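PDB 3TS3: capsid polyprotein VP90 from Turkey astrovirus 2, which forms the icosahedral capsid of the virus, probably by self-assembly, the chain here being its projection (spike) domain. Local coordinates for residues T104-I109 with S161-I166; L135-G140 with A155-T160. One frame throughout, in Å; residues are numbered along the deposited sequence.

Interaction 1 (T104-I109 with S161-I166)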
loop_
_atom_site.group_PDB
_atom_site.type_symbol
_atom_site.label_atom_id
_atom_site.label_comp_id
_atom_site.label_asym_id
_atom_site.label_seq_id
_atom_site.Cartn_x
_atom_site.Cartn_y
_atom_site.Cartn_z
ATOM N N THR C 104 6.513 -3.882 16.115
ATOM C CA THR C 104 7.712 -3.101 16.420
ATOM C C THR C 104 7.377 -1.634 16.729
ATOM O O THR C 104 8.038 -0.978 17.520
ATOM C CB THR C 104 8.816 -3.218 15.347
ATOM O OG1 THR C 104 8.393 -2.580 14.147
ATOM C CG2 THR C 104 9.155 -4.677 15.060
ATOM N N LEU C 105 6.329 -1.136 16.097
ATOM C CA LEU C 105 5.925 0.251 16.270
ATOM C C LEU C 105 5.487 0.526 17.709
ATOM O O LEU C 105 5.473 1.659 18.147
ATOM C CB LEU C 105 4.835 0.627 15.271
ATOM C CG LEU C 105 4.491 2.116 15.148
ATOM C CD1 LEU C 105 5.703 2.971 14.796
ATOM C CD2 LEU C 105 3.392 2.282 14.122
ATOM N N LYS C 106 5.167 -0.530 18.441
ATOM C CA LYS C 106 4.722 -0.380 19.826
ATOM C C LYS C 106 5.843 0.243 20.647
ATOM O O LYS C 106 5.607 0.871 21.659
ATOM C CB LYS C 106 4.295 -1.716 20.438
ATOM C CG LYS C 106 2.980 -2.250 19.919
ATOM C CD LYS C 106 2.566 -3.532 20.632
ATOM C CE LYS C 106 1.242 -4.045 20.080
ATOM N NZ LYS C 106 0.807 -5.316 20.727
ATOM N N GLN C 107 7.067 0.050 20.191
ATOM C CA GLN C 107 8.228 0.615 20.861
ATOM C C GLN C 107 8.234 2.137 20.814
ATOM O O GLN C 107 8.891 2.786 21.611
ATOM C CB GLN C 107 9.517 0.083 20.251
ATOM C CG GLN C 107 9.714 -1.393 20.430
ATOM C CD GLN C 107 10.757 -1.960 19.487
ATOM O OE1 GLN C 107 11.813 -1.371 19.283
ATOM N NE2 GLN C 107 10.460 -3.114 18.919
ATOM N N HIS C 108 7.552 2.690 19.824
ATOM C CA HIS C 108 7.594 4.126 19.585
ATOM C C HIS C 108 6.259 4.865 19.599
ATOM O O HIS C 108 6.235 6.086 19.558
ATOM C CB HIS C 108 8.269 4.359 18.234
ATOM C CG HIS C 108 9.501 3.534 18.042
ATOM N ND1 HIS C 108 10.695 3.830 18.659
ATOM C CD2 HIS C 108 9.714 2.403 17.329
ATOM C CE1 HIS C 108 11.594 2.921 18.325
ATOM N NE2 HIS C 108 11.023 2.045 17.520
ATOM N N ILE C 109 5.164 4.124 19.631
ATOM C CA ILE C 109 3.835 4.703 19.475
ATOM C C ILE C 109 3.470 5.675 20.593
ATOM O O ILE C 109 2.693 6.587 20.386
ATOM C CB ILE C 109 2.748 3.627 19.211
ATOM C CG1 ILE C 109 1.463 4.267 18.686
ATOM C CG2 ILE C 109 2.496 2.772 20.444
ATOM C CD1 ILE C 109 1.616 4.971 17.364
ATOM N N SER C 161 -6.056 0.357 25.424
ATOM C CA SER C 161 -6.787 -0.616 26.222
ATOM C C SER C 161 -6.749 -2.013 25.619
ATOM O O SER C 161 -6.673 -2.990 26.345
ATOM C CB SER C 161 -8.237 -0.179 26.426
ATOM O OG SER C 161 -8.927 -0.067 25.195
ATOM N N ASP C 162 -6.849 -2.114 24.298
ATOM C CA ASP C 162 -6.744 -3.415 23.645
ATOM C C ASP C 162 -5.558 -3.546 22.672
ATOM O O ASP C 162 -5.506 -4.476 21.889
ATOM C CB ASP C 162 -8.062 -3.831 22.989
ATOM C CG ASP C 162 -8.513 -2.865 21.933
ATOM O OD1 ASP C 162 -7.750 -1.937 21.647
ATOM O OD2 ASP C 162 -9.619 -3.036 21.395
ATOM N N GLU C 163 -4.628 -2.600 22.726
ATOM C CA GLU C 163 -3.399 -2.595 21.907
ATOM C C GLU C 163 -3.673 -2.721 20.440
ATOM O O GLU C 163 -2.975 -3.413 19.713
ATOM C CB GLU C 163 -2.408 -3.663 22.397
ATOM C CG GLU C 163 -2.014 -3.464 23.848
ATOM C CD GLU C 163 -0.857 -4.334 24.282
ATOM O OE1 GLU C 163 -0.079 -4.797 23.421
ATOM O OE2 GLU C 163 -0.716 -4.537 25.506
ATOM N N LYS C 164 -4.679 -1.988 19.984
ATOM C CA LYS C 164 -5.059 -2.003 18.579
ATOM C C LYS C 164 -4.772 -0.678 17.890
ATOM O O LYS C 164 -5.016 0.382 18.441
ATOM C CB LYS C 164 -6.547 -2.331 18.417
ATOM C CG LYS C 164 -6.908 -3.797 18.585
ATOM C CD LYS C 164 -8.325 -4.022 18.094
ATOM C CE LYS C 164 -8.779 -5.438 18.329
ATOM N NZ LYS C 164 -10.185 -5.617 17.901
ATOM N N TYR C 165 -4.259 -0.759 16.671
ATOM C CA TYR C 165 -4.041 0.427 15.861
ATOM C C TYR C 165 -5.307 0.611 15.042
ATOM O O TYR C 165 -5.696 -0.257 14.279
ATOM C CB TYR C 165 -2.852 0.233 14.924
ATOM C CG TYR C 165 -1.504 0.197 15.604
ATOM C CD1 TYR C 165 -0.999 -0.976 16.132
ATOM C CD2 TYR C 165 -0.735 1.336 15.690
ATOM C CE1 TYR C 165 0.231 -1.000 16.740
ATOM C CE2 TYR C 165 0.477 1.320 16.291
ATOM C CZ TYR C 165 0.962 0.145 16.808
ATOM O OH TYR C 165 2.181 0.141 17.406
ATOM N N ILE C 166 -5.953 1.751 15.235
ATOM C CA ILE C 166 -7.225 2.006 14.606
ATOM C C ILE C 166 -7.101 3.089 13.558
ATOM O O ILE C 166 -6.716 4.199 13.861
ATOM C CB ILE C 166 -8.246 2.472 15.656
ATOM C CG1 ILE C 166 -8.381 1.420 16.756
ATOM C CG2 ILE C 166 -9.580 2.782 15.012
ATOM C CD1 ILE C 166 -8.911 0.097 16.259
HETATM O O HOH W 1 -1.600 -5.793 19.534
#

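Interaction 2 (L135-G140 with A155-T160)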
loop_
_atom_site.group_PDB
_atom_site.type_symbol
_atom_site.label_atom_id
_atom_site.label_comp_id
_atom_site.label_asym_id
_atom_site.label_seq_id
_atom_site.Cartn_x
_atom_site.Cartn_y
_atom_site.Cartn_z
ATOM N N LEU C 135 -15.570 4.543 18.708
ATOM C CA LEU C 135 -14.129 4.660 18.674
ATOM C C LEU C 135 -13.545 4.036 19.929
ATOM O O LEU C 135 -12.483 3.436 19.878
ATOM C CB LEU C 135 -13.696 6.109 18.525
ATOM C CG LEU C 135 -13.773 6.608 17.088
ATOM C CD1 LEU C 135 -13.582 8.103 17.058
ATOM C CD2 LEU C 135 -12.737 5.898 16.238
ATOM N N ASN C 136 -14.243 4.180 21.052
ATOM C CA ASN C 136 -13.795 3.569 22.298
ATOM C C ASN C 136 -12.354 3.919 22.670
ATOM O O ASN C 136 -11.555 3.057 22.989
ATOM C CB ASN C 136 -13.984 2.061 22.257
ATOM C CG ASN C 136 -13.823 1.423 23.613
ATOM O OD1 ASN C 136 -14.069 2.051 24.631
ATOM N ND2 ASN C 136 -13.409 0.170 23.629
ATOM N N LEU C 137 -12.047 5.201 22.628
ATOM C CA LEU C 137 -10.721 5.686 22.944
ATOM C C LEU C 137 -10.656 6.224 24.362
ATOM O O LEU C 137 -11.677 6.520 24.972
ATOM C CB LEU C 137 -10.304 6.773 21.955
ATOM C CG LEU C 137 -10.175 6.381 20.484
ATOM C CD1 LEU C 137 -10.135 7.615 19.602
ATOM C CD2 LEU C 137 -8.966 5.493 20.230
ATOM N N ALA C 138 -9.440 6.358 24.865
ATOM C CA ALA C 138 -9.206 6.920 26.180
ATOM C C ALA C 138 -8.426 8.199 25.983
ATOM O O ALA C 138 -7.607 8.299 25.092
ATOM C CB ALA C 138 -8.417 5.951 27.042
ATOM N N GLU C 139 -8.675 9.180 26.832
ATOM C CA GLU C 139 -7.966 10.430 26.713
ATOM C C GLU C 139 -6.490 10.111 26.876
ATOM O O GLU C 139 -6.098 9.357 27.757
ATOM C CB GLU C 139 -8.442 11.414 27.789
ATOM C CG GLU C 139 -7.822 12.788 27.673
ATOM C CD GLU C 139 -8.248 13.740 28.779
ATOM O OE1 GLU C 139 -8.870 13.289 29.756
ATOM O OE2 GLU C 139 -7.928 14.938 28.679
ATOM N N GLY C 140 -5.675 10.700 26.014
ATOM C CA GLY C 140 -4.250 10.467 26.016
ATOM C C GLY C 140 -3.761 9.361 25.096
ATOM O O GLY C 140 -2.568 9.201 24.945
ATOM N N ALA C 155 -7.152 9.857 10.653
ATOM C CA ALA C 155 -6.404 9.698 11.881
ATOM C C ALA C 155 -6.035 8.253 12.137
ATOM O O ALA C 155 -6.825 7.365 11.894
ATOM C CB ALA C 155 -7.201 10.236 13.053
ATOM N N LEU C 156 -4.830 8.037 12.653
ATOM C CA LEU C 156 -4.422 6.718 13.103
ATOM C C LEU C 156 -4.303 6.802 14.619
ATOM O O LEU C 156 -3.573 7.634 15.142
ATOM C CB LEU C 156 -3.083 6.311 12.486
ATOM C CG LEU C 156 -2.444 4.997 12.955
ATOM C CD1 LEU C 156 -3.282 3.796 12.579
ATOM C CD2 LEU C 156 -1.046 4.865 12.379
ATOM N N PHE C 157 -5.034 5.939 15.311
ATOM C CA PHE C 157 -5.018 5.916 16.760
ATOM C C PHE C 157 -4.363 4.633 17.238
ATOM O O PHE C 157 -4.357 3.633 16.540
ATOM C CB PHE C 157 -6.442 5.891 17.330
ATOM C CG PHE C 157 -7.274 7.109 17.038
ATOM C CD1 PHE C 157 -7.133 8.262 17.787
ATOM C CD2 PHE C 157 -8.257 7.071 16.071
ATOM C CE1 PHE C 157 -7.919 9.365 17.536
ATOM C CE2 PHE C 157 -9.045 8.165 15.823
ATOM C CZ PHE C 157 -8.873 9.313 16.555
ATOM N N TYR C 158 -3.824 4.673 18.448
ATOM C CA TYR C 158 -3.432 3.460 19.127
ATOM C C TYR C 158 -4.357 3.381 20.334
ATOM O O TYR C 158 -4.245 4.185 21.254
ATOM C CB TYR C 158 -1.968 3.495 19.551
ATOM C CG TYR C 158 -1.483 2.202 20.178
ATOM C CD1 TYR C 158 -1.491 1.026 19.466
ATOM C CD2 TYR C 158 -1.009 2.175 21.470
ATOM C CE1 TYR C 158 -1.058 -0.151 20.026
ATOM C CE2 TYR C 158 -0.569 1.004 22.039
ATOM C CZ TYR C 158 -0.592 -0.160 21.312
ATOM O OH TYR C 158 -0.153 -1.335 21.876
ATOM N N ARG C 159 -5.264 2.407 20.326
ATOM C CA ARG C 159 -6.181 2.235 21.446
ATOM C C ARG C 159 -5.470 1.344 22.448
ATOM O O ARG C 159 -5.448 0.133 22.321
ATOM C CB ARG C 159 -7.495 1.601 20.990
ATOM C CG ARG C 159 -8.560 1.522 22.085
ATOM C CD ARG C 159 -9.730 0.609 21.723
ATOM N NE ARG C 159 -10.549 1.121 20.632
ATOM C CZ ARG C 159 -10.914 0.419 19.567
ATOM N NH1 ARG C 159 -10.528 -0.840 19.423
ATOM N NH2 ARG C 159 -11.666 0.987 18.640
ATOM N N THR C 160 -4.904 1.977 23.461
ATOM C CA THR C 160 -4.051 1.315 24.434
ATOM C C THR C 160 -4.759 0.207 25.196
ATOM O O THR C 160 -4.141 -0.779 25.549
ATOM C CB THR C 160 -3.435 2.318 25.428
ATOM O OG1 THR C 160 -4.471 2.961 26.167
ATOM C CG2 THR C 160 -2.647 3.374 24.691
#

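Interaction 1 (T104-I109 with S161-I166)
Y165 and E163 meet L105, K106 and I109 in a largely buried contact of mixed character, the Y165 phenol packing on L105 and I109 with the K106-E163 pair beside it, where the segment 104-109, which begins on the short helix 102-105, lies against the start of strand 164-171. The tyrosine reaches across with its phenol end. Its OH lies 3.4 Å from L105 CB and also close to the L105 carbonyl carbon, at the backbone joint between L105 and K106; the 3.2 Å approach of Y165 OH to K106 N is too poorly angled for a hydrogen bond. Y165 CE2 lies 3.8 Å from L105 CD2. The same Y165 CE2 is 3.9 Å from I109 CG1, which its torsion, anti to the backbone N (chi1 -165°), places there as the two side chains run antiparallel past one another. K106 CG sits at the ring edge, near its plane. Strand 164-171 begins with a G1 beta bulge: E163, with positive phi (54°), and K164 both face R159 on the adjoining strand of the antiparallel sheet of the spike domain. K106 is extended beyond CG, and in the modelled conformer, one of two for E163, its NZ forms a salt bridge with E163 OE1 (2.9 Å). A water that accepts from K106 NZ at 2.7 Å donates to E163 O, linking the ammonium to the bulge backbone.

Interaction 2 (L135-G140 with A155-T160)
The F157 ring carries L137 CD1 on one face, and the R159 guanidinium receives L135 O at its edge. Both groups belong to strand 153-159, the hairpin partner of strand 142-148 in the antiparallel sheet of the spike domain, and they point to the same side of it, toward the segment that leaves helix 129-135. The methyl L137 CD1 stands above the centre of the F157 ring, a CH-pi contact at 3.5 Å from the centroid and 13° off the normal. It is thus close to all six ring carbons, the nearest being F157 CE1 at 3.5 Å from L137 CD1. The second methyl, L137 CD2, lies beside F157 CB at 3.9 Å, and the two side chains cross at about a right angle. L135 CD2 approaches F157 CE2 obliquely at a looser 4.4 Å.

The polar half of the contact is at the C-terminal end of the helix, where N136 is the first residue to leave helical geometry, with positive phi. R159 grips the carbonyl of L135 side-on, NE and NH2 both donating to the one oxygen, L135 O, at 3.1 Å from R159 NE and 2.9 Å from R159 NH2. The oxygen stays close to the guanidinium plane. Relative to the carbonyl plane the donors differ: NE is tilted slightly from it, whereas NH2 stands well above it. A bend at chi3 (-68°) sets NE into this position. The negative end of the helix dipole would be expected to add to the attraction for the guanidinium, whose NH1 also forms a salt bridge with D162. The N136 amide and the guanidinium have planes 31° apart, with N136 CB 3.9 Å from R159 NE.

From the N terminus, the chain passes through the segment 104-109, then helix 129-135, whose last residue opens the segment 135-140, before strand 142-148 turns back into strand 153-159. Interaction 2 closes here, joining the end of the helix to that strand. The chain continues through 161-166 into strand 164-171, where interaction 1 closes a longer loop that contains the whole of the shorter one. Strands 153-159 and 164-171 are antiparallel neighbours, probably hydrogen-bonded through R159 N to K164 O and I166 N to F157 O. Y158 OH packs on E163 CB and K106 CE, so strand 153-159, which carries one side of interaction 2, also packs against interaction 1 through Y158.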